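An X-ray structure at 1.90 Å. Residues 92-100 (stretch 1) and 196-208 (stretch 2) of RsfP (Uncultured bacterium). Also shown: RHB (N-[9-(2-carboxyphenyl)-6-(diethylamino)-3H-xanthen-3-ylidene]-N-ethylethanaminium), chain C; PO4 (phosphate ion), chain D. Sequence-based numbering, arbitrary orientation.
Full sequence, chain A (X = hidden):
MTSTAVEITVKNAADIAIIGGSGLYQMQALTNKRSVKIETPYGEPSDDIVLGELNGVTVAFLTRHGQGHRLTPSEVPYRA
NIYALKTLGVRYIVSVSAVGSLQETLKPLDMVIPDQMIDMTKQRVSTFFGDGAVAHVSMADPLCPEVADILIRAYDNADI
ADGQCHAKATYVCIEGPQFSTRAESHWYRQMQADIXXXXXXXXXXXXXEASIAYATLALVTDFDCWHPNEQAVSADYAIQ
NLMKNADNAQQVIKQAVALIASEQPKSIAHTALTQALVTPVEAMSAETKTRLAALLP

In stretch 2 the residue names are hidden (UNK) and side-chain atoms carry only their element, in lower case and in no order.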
ATOM      1  N   TYR A  92      21.921  19.373  -5.827  1.00 27.46           N
ATOM      2  CA  TYR A  92      22.107  18.035  -6.447  1.00 28.27           C
ATOM      3  C   TYR A  92      22.289  16.997  -5.383  1.00 27.19           C
ATOM      4  O   TYR A  92      23.081  17.171  -4.502  1.00 27.29           O
ATOM      5  CB  TYR A  92      23.338  17.943  -7.359  1.00 26.82           C
ATOM      6  CG  TYR A  92      23.362  19.015  -8.484  1.00 31.59           C
ATOM      7  CD1 TYR A  92      22.627  18.848  -9.676  1.00 29.71           C
ATOM      8  CD2 TYR A  92      24.048  20.219  -8.286  1.00 33.42           C
ATOM      9  CE1 TYR A  92      22.655  19.819 -10.687  1.00 30.56           C
ATOM     10  CE2 TYR A  92      24.081  21.229  -9.277  1.00 31.26           C
ATOM     11  CZ  TYR A  92      23.400  21.002 -10.467  1.00 33.86           C
ATOM     12  OH  TYR A  92      23.440  21.976 -11.432  1.00 32.39           O
ATOM     13  N   ILE A  93      21.516  15.896  -5.478  1.00 26.11           N
ATOM     14  CA  ILE A  93      21.712  14.706  -4.588  1.00 25.91           C
ATOM     15  C   ILE A  93      22.048  13.475  -5.415  1.00 25.37           C
ATOM     16  O   ILE A  93      21.379  13.202  -6.414  1.00 25.72           O
ATOM     17  CB  ILE A  93      20.418  14.372  -3.764  1.00 24.41           C
ATOM     18  CG1 ILE A  93      20.185  15.523  -2.782  1.00 24.14           C
ATOM     19  CG2 ILE A  93      20.573  13.045  -3.003  1.00 23.68           C
ATOM     20  CD1 ILE A  93      18.831  15.423  -2.050  1.00 23.53           C
ATOM     21  N   VAL A  94      23.078  12.750  -4.977  1.00 23.01           N
ATOM     22  CA  VAL A  94      23.316  11.413  -5.442  1.00 23.79           C
ATOM     23  C   VAL A  94      23.003  10.473  -4.282  1.00 23.82           C
ATOM     24  O   VAL A  94      23.629  10.482  -3.251  1.00 23.42           O
ATOM     25  CB  VAL A  94      24.771  11.156  -5.928  1.00 25.63           C
ATOM     26  CG1 VAL A  94      24.924   9.691  -6.418  1.00 25.98           C
ATOM     27  CG2 VAL A  94      25.075  12.103  -7.094  1.00 27.73           C
ATOM     28  N   SER A  95      22.059   9.585  -4.513  1.00 22.29           N
ATOM     29  CA  SER A  95      21.666   8.570  -3.515  1.00 23.78           C
ATOM     30  C   SER A  95      22.454   7.306  -3.906  1.00 25.50           C
ATOM     31  O   SER A  95      22.472   6.875  -5.070  1.00 27.12           O
ATOM     32  CB  SER A  95      20.168   8.239  -3.729  1.00 25.56           C
ATOM     33  OG  SER A  95      19.949   6.876  -3.285  1.00 29.83           O
ATOM     34  N   VAL A  96      23.097   6.710  -2.948  1.00 22.85           N
ATOM     35  CA  VAL A  96      23.898   5.564  -3.209  1.00 27.76           C
ATOM     36  C   VAL A  96      23.278   4.439  -2.437  1.00 31.81           C
ATOM     37  O   VAL A  96      23.239   4.511  -1.204  1.00 34.02           O
ATOM     38  CB  VAL A  96      25.365   5.766  -2.781  1.00 29.20           C
ATOM     39  CG1 VAL A  96      26.116   4.470  -3.117  1.00 32.28           C
ATOM     40  CG2 VAL A  96      25.985   7.006  -3.491  1.00 28.63           C
ATOM     41  N   SER A  97      22.710   3.457  -3.152  1.00 29.88           N
ATOM     42  CA  SER A  97      21.846   2.453  -2.523  1.00 30.09           C
ATOM     43  C   SER A  97      22.141   1.007  -2.917  1.00 29.70           C
ATOM     44  O   SER A  97      22.374   0.725  -4.113  1.00 29.50           O
ATOM     45  CB  SER A  97      20.426   2.736  -2.948  1.00 31.30           C
ATOM     46  OG  SER A  97      20.151   4.009  -2.424  1.00 38.80           O
ATOM     47  N   ALA A  98      22.044   0.101  -1.934  1.00 27.20           N
ATOM     48  CA  ALA A  98      22.267  -1.321  -2.188  1.00 28.04           C
ATOM     49  C   ALA A  98      20.952  -1.827  -2.768  1.00 26.47           C
ATOM     50  O   ALA A  98      19.841  -1.439  -2.271  1.00 27.16           O
ATOM     51  CB  ALA A  98      22.583  -2.082  -0.894  1.00 25.35           C
ATOM     52  N   VAL A  99      21.038  -2.649  -3.817  1.00 23.24           N
ATOM     53  CA  VAL A  99      19.818  -3.205  -4.417  1.00 23.42           C
ATOM     54  C   VAL A  99      19.989  -4.683  -4.728  1.00 25.28           C
ATOM     55  O   VAL A  99      21.111  -5.257  -4.760  1.00 25.98           O
ATOM     56  CB  VAL A  99      19.388  -2.491  -5.745  1.00 21.89           C
ATOM     57  CG1 VAL A  99      19.005  -1.039  -5.444  1.00 20.27           C
ATOM     58  CG2 VAL A  99      20.459  -2.688  -6.841  1.00 21.09           C
ATOM     59  N   GLY A 100      18.844  -5.327  -4.877  1.00 25.08           N
ATOM     60  CA  GLY A 100      18.822  -6.679  -5.404  1.00 26.67           C
ATOM     61  C   GLY A 100      18.572  -6.647  -6.876  1.00 25.61           C
ATOM     62  O   GLY A 100      17.879  -5.778  -7.379  1.00 23.94           O
ATOM     63  N   UNK A 196      15.581  -3.907  -7.124  1.00 20.20           N
ATOM     64  CA  UNK A 196      14.735  -3.769  -5.991  1.00 20.28           C
ATOM     65  C   UNK A 196      15.469  -3.194  -4.811  1.00 20.71           C
ATOM     66  O   UNK A 196      16.552  -3.695  -4.382  1.00 21.78           O
ATOM     67  c   UNK A 196      11.960  -5.931  -4.453  1.00 25.36           C
ATOM     68  c   UNK A 196      13.123  -4.968  -4.374  1.00 21.42           C
ATOM     69  c   UNK A 196      15.016  -6.265  -5.476  1.00 24.35           C
ATOM     70  c   UNK A 196      14.022  -5.118  -5.647  1.00 21.48           C
ATOM     71  N   UNK A 197      14.881  -2.175  -4.209  1.00 20.49           N
ATOM     72  CA  UNK A 197      15.493  -1.620  -3.002  1.00 22.10           C
ATOM     73  C   UNK A 197      14.364  -1.193  -2.038  1.00 23.17           C
ATOM     74  O   UNK A 197      13.204  -1.471  -2.315  1.00 20.90           O
ATOM     75  N   UNK A 198      14.716  -0.585  -0.888  1.00 20.52           N
ATOM     76  CA  UNK A 198      13.687  -0.271   0.142  1.00 22.95           C
ATOM     77  C   UNK A 198      13.681   1.191   0.503  1.00 20.30           C
ATOM     78  O   UNK A 198      12.908   1.599   1.402  1.00 23.68           O
ATOM     79  c   UNK A 198      13.898  -2.646   1.098  1.00 24.78           C
ATOM     80  c   UNK A 198      14.011  -5.226   1.943  1.00 25.45           C
ATOM     81  s   UNK A 198      14.075  -3.587   2.619  1.00 25.71           S
ATOM     82  c   UNK A 198      13.941  -1.130   1.392  1.00 23.06           C
ATOM     83  N   UNK A 199      14.574   1.979  -0.118  1.00 20.63           N
ATOM     84  CA  UNK A 199      14.786   3.334   0.476  1.00 22.94           C
ATOM     85  C   UNK A 199      14.575   4.555  -0.470  1.00 24.70           C
ATOM     86  O   UNK A 199      14.374   5.689   0.038  1.00 23.14           O
ATOM     87  o   UNK A 199      17.181   3.176  -0.009  1.00 24.26           O
ATOM     88  c   UNK A 199      16.468   2.545   2.176  1.00 25.03           C
ATOM     89  c   UNK A 199      16.239   3.481   1.056  1.00 23.91           C
ATOM     90  N   UNK A 200      14.665   4.370  -1.799  1.00 20.51           N
ATOM     91  CA  UNK A 200      14.703   5.549  -2.653  1.00 23.14           C
ATOM     92  C   UNK A 200      13.326   6.188  -2.881  1.00 22.01           C
ATOM     93  O   UNK A 200      13.243   7.295  -3.409  1.00 24.66           O
ATOM     94  c   UNK A 200      15.502   5.265  -3.940  1.00 23.26           C
ATOM     95  o   UNK A 200      17.815   5.728  -4.438  1.00 29.71           O
ATOM     96  n   UNK A 200      17.457   4.773  -2.427  1.00 27.39           N
ATOM     97  c   UNK A 200      17.042   5.223  -3.651  1.00 28.59           C
ATOM     98  N   UNK A 201      12.268   5.541  -2.389  1.00 23.11           N
ATOM     99  CA  UNK A 201      10.955   6.186  -2.187  1.00 19.15           C
ATOM    100  C   UNK A 201      10.667   6.164  -0.700  1.00 20.36           C
ATOM    101  O   UNK A 201      10.791   5.121  -0.078  1.00 21.06           O
ATOM    102  s   UNK A 201       9.385   7.318  -4.902  1.00 25.99           S
ATOM    103  c   UNK A 201       9.854   5.455  -2.972  1.00 18.89           C
ATOM    104  c   UNK A 201       9.486   7.288  -6.688  1.00 24.62           C
ATOM    105  c   UNK A 201       9.952   5.630  -4.490  1.00 21.29           C
ATOM    106  N   UNK A 202      10.263   7.292  -0.100  1.00 20.45           N
ATOM    107  CA  UNK A 202       9.768   8.507  -0.791  1.00 21.46           C
ATOM    108  C   UNK A 202      10.880   9.536  -1.049  1.00 21.79           C
ATOM    109  O   UNK A 202      10.561  10.614  -1.495  1.00 22.64           O
ATOM    110  c   UNK A 202       9.904   7.313   1.341  1.00 22.67           C
ATOM    111  c   UNK A 202       9.413   8.735   1.535  1.00 22.63           C
ATOM    112  c   UNK A 202       8.751   9.071   0.218  1.00 21.98           C
ATOM    113  N   UNK A 203      12.142   9.149  -0.823  1.00 22.55           N
ATOM    114  CA  UNK A 203      13.302  10.106  -0.942  1.00 24.11           C
ATOM    115  C   UNK A 203      13.280  10.821  -2.290  1.00 22.99           C
ATOM    116  O   UNK A 203      13.414  12.066  -2.308  1.00 23.39           O
ATOM    117  c   UNK A 203      15.744  10.084  -0.150  1.00 25.82           C
ATOM    118  c   UNK A 203      14.595   9.346  -0.766  1.00 22.24           C
ATOM    119  o   UNK A 203      17.579   8.768  -0.934  1.00 25.89           O
ATOM    120  o   UNK A 203      17.149   8.698   1.250  1.00 26.04           O
ATOM    121  c   UNK A 203      16.920   9.146   0.088  1.00 27.23           C
ATOM    122  N   UNK A 204      13.013  10.088  -3.392  1.00 21.25           N
ATOM    123  CA  UNK A 204      12.990  10.753  -4.725  1.00 21.84           C
ATOM    124  C   UNK A 204      11.828  11.772  -4.863  1.00 23.40           C
ATOM    125  O   UNK A 204      11.988  12.835  -5.512  1.00 22.16           O
ATOM    126  c   UNK A 204      12.945   9.752  -5.899  1.00 22.16           C
ATOM    127  N   UNK A 205      10.643  11.413  -4.332  1.00 20.58           N
ATOM    128  CA  UNK A 205       9.469  12.312  -4.350  1.00 20.61           C
ATOM    129  C   UNK A 205       9.777  13.618  -3.543  1.00 19.51           C
ATOM    130  O   UNK A 205       9.409  14.726  -3.950  1.00 21.78           O
ATOM    131  c   UNK A 205       5.868   8.895  -5.088  1.00 22.85           C
ATOM    132  c   UNK A 205       8.245  11.568  -3.717  1.00 20.82           C
ATOM    133  c   UNK A 205       6.526   9.745  -3.974  1.00 22.58           C
ATOM    134  c   UNK A 205       7.693  10.482  -4.665  1.00 22.96           C
ATOM    135  n   UNK A 205       4.871   7.880  -4.544  1.00 25.58           N
ATOM    136  N   UNK A 206      10.272  13.450  -2.352  1.00 20.07           N
ATOM    137  CA  UNK A 206      10.567  14.559  -1.453  1.00 21.30           C
ATOM    138  C   UNK A 206      11.645  15.490  -2.051  1.00 21.10           C
ATOM    139  O   UNK A 206      11.523  16.716  -1.977  1.00 20.70           O
ATOM    140  c   UNK A 206       8.665  14.243   1.040  1.00 22.78           C
ATOM    141  c   UNK A 206      10.987  14.022  -0.062  1.00 20.11           C
ATOM    142  c   UNK A 206      10.244  12.432   1.814  1.00 18.94           C
ATOM    143  c   UNK A 206       9.783  13.267   0.607  1.00 22.17           C
ATOM    144  N   UNK A 207      12.673  14.906  -2.646  1.00 20.56           N
ATOM    145  CA  UNK A 207      13.751  15.685  -3.295  1.00 20.76           C
ATOM    146  C   UNK A 207      13.103  16.500  -4.420  1.00 22.99           C
ATOM    147  O   UNK A 207      13.425  17.701  -4.607  1.00 24.04           O
ATOM    148  c   UNK A 207      14.830  14.721  -3.863  1.00 21.12           C
ATOM    149  N   UNK A 208      12.181  15.893  -5.187  1.00 21.48           N
ATOM    150  CA  UNK A 208      11.530  16.628  -6.276  1.00 23.19           C
ATOM    151  C   UNK A 208      10.700  17.801  -5.721  1.00 25.94           C
ATOM    152  O   UNK A 208      10.751  18.926  -6.247  1.00 24.90           O
ATOM    153  n   UNK A 208      10.809  15.125 -11.538  1.00 30.30           N
ATOM    154  n   UNK A 208      12.943  14.316 -11.107  1.00 27.08           N
ATOM    155  n   UNK A 208      12.041  15.976  -9.755  1.00 28.97           N
ATOM    156  c   UNK A 208      10.983  16.934  -9.382  1.00 27.40           C
ATOM    157  c   UNK A 208      10.019  16.296  -8.348  1.00 27.03           C
ATOM    158  c   UNK A 208      11.925  15.111 -10.768  1.00 28.34           C
ATOM    159  c   UNK A 208      10.645  15.687  -7.098  1.00 24.00           C
TER
HETATM  160  O2  RHB C 302      21.783 -10.695  -1.499  0.50 63.09           O
HETATM  161  C26 RHB C 302      22.729 -10.688  -0.678  0.50 65.11           C
HETATM  162  C19 RHB C 302      22.699  -9.583   0.343  0.50 64.06           C
HETATM  163  C14 RHB C 302      21.535  -8.871   0.486  0.50 59.19           C
HETATM  164  C15 RHB C 302      21.462  -7.844   1.419  0.50 64.93           C
HETATM  165  C16 RHB C 302      22.561  -7.491   2.194  0.50 65.51           C
HETATM  166  C17 RHB C 302      23.749  -8.195   2.040  0.50 61.93           C
HETATM  167  C18 RHB C 302      23.807  -9.230   1.112  0.50 65.50           C
HETATM  168  C9  RHB C 302      20.322  -9.235  -0.284  0.50 58.60           C
HETATM  169  C8  RHB C 302      19.976 -10.656  -0.495  0.50 57.97           C
HETATM  170  C13 RHB C 302      20.847 -11.616   0.002  0.50 61.82           C
HETATM  171  C12 RHB C 302      20.577 -12.959  -0.196  0.50 61.49           C
HETATM  172  C11 RHB C 302      19.433 -13.359  -0.878  0.50 64.70           C
HETATM  173  N1  RHB C 302      19.245 -14.762  -1.020  0.50 63.57           N
HETATM  174  C35 RHB C 302      19.228 -15.421   0.303  0.50 65.86           C
HETATM  175  C36 RHB C 302      20.520 -16.164   0.583  0.50 68.16           C
HETATM  176  C22 RHB C 302      18.013 -15.126  -1.754  0.50 64.31           C
HETATM  177  C23 RHB C 302      17.319 -16.303  -1.089  0.50 55.15           C
HETATM  178  C10 RHB C 302      18.548 -12.379  -1.380  0.50 63.59           C
HETATM  179  C7  RHB C 302      18.808 -11.001  -1.186  0.50 61.12           C
HETATM  180  O1  RHB C 302      17.961  -9.992  -1.678  0.50 55.99           O
HETATM  181  C1  RHB C 302      18.227  -8.628  -1.491  0.50 55.68           C
HETATM  182  C2  RHB C 302      19.384  -8.215  -0.802  0.50 57.28           C
HETATM  183  C6  RHB C 302      17.372  -7.622  -1.972  0.50 49.32           C
HETATM  184  C5  RHB C 302      17.731  -6.280  -1.735  0.50 46.78           C
HETATM  185  C4  RHB C 302      18.878  -5.894  -1.066  0.50 47.50           C
HETATM  186  C3  RHB C 302      19.712  -6.877  -0.589  0.50 57.06           C
HETATM  187  N2  RHB C 302      16.897  -5.250  -2.119  0.50 40.73           N
HETATM  188  C24 RHB C 302      15.606  -5.870  -1.910  0.50 41.44           C
HETATM  189  C25 RHB C 302      14.788  -4.894  -1.115  0.50 36.24           C
HETATM  190  C33 RHB C 302      16.928  -4.272  -1.029  0.50 37.67           C
HETATM  191  C34 RHB C 302      18.288  -3.597  -0.923  0.50 35.99           C
HETATM  192  O3  RHB C 302      23.663 -11.535  -0.732  0.50 61.54           O
HETATM  193  P   PO4 D 303      19.968   1.345   1.158  1.00 29.63           P
HETATM  194  O1  PO4 D 303      19.710   0.055   1.879  1.00 35.17           O
HETATM  195  O2  PO4 D 303      21.374   1.160   0.637  1.00 31.83           O
HETATM  196  O3  PO4 D 303      18.927   1.414   0.104  1.00 32.51           O
HETATM  197  O4  PO4 D 303      19.917   2.566   2.070  1.00 31.80           O

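Position 196 carries four carbons, forked at the first, with one arm two carbons long, which is I196. Its backbone pairs antiparallel with G100: G100 N donates to I196 O at 2.9 Å, and I196 N donates to G100 O at 3.0 Å. A CB modelled on G100 would point to the face of the sheet that carries the I196 CB, and would come within 2.8 Å of RHB C6. Position 197 has no side-chain atoms and is G197; its CA lies 4.3 Å from V99 CG1.

Position 198 shows two carbons, a sulfur and a terminal carbon in an unbranched chain that does not reach stretch 1. This is M198, whose CE approaches RHB C25 at 3.2 Å. At 199 a single carbon bears one oxygen and one carbon, the pattern of T199. Its OG1 lies 3.9 Å from S97 OG and donates a very short hydrogen bond, 2.5 Å, to PO4 O3.

Position 200 has two carbons, the second bearing an oxygen and a nitrogen, and its tip meets two serines of the strand. An amide accounts for both contacts, so this is N200: S95 OG donates to N200 OD1 at 2.7 Å, while N200 ND2 donates to S97 OG at 2.8 Å. A weak bond from N200 ND2 to T199 OG1, 2.9 Å, ties the amide back to its neighbour.

Position 201 repeats the unbranched chain with sulfur, out of reach of the strand, and is M201. At 202 three carbons close a ring onto the backbone nitrogen, identifying P202, which follows a cis peptide bond. Position 203 has three carbons, the third carrying two oxygens: E203, with OE1 3.8 Å from S95 OG.

The single carbon at 204 marks A204, which makes no contact with the strand. Four carbons in a row ending in nitrogen make 205 K205, and four carbons forked at the second make 206 L206; neither reaches the strand. Position 207 again has one carbon, set 4.4 Å from I93 CD1, and is A207. Three carbons, a nitrogen and a carbon bearing two more nitrogens identify 208 as R208, also out of reach.

The contact therefore changes character along its length. Backbone pairing joins G100 to I196, and the N200 amide then bridges two serines that are themselves linked, S97 OG donating to S95 OG at 3.0 Å. Beyond them the helix runs nearly antiparallel to the strand, its axis 10.7 Å away at closest approach, and the small side chain of A207 meets I93 in an apolar contact.

Stretch 2 (196-208) IGMTNMPEAKLAR
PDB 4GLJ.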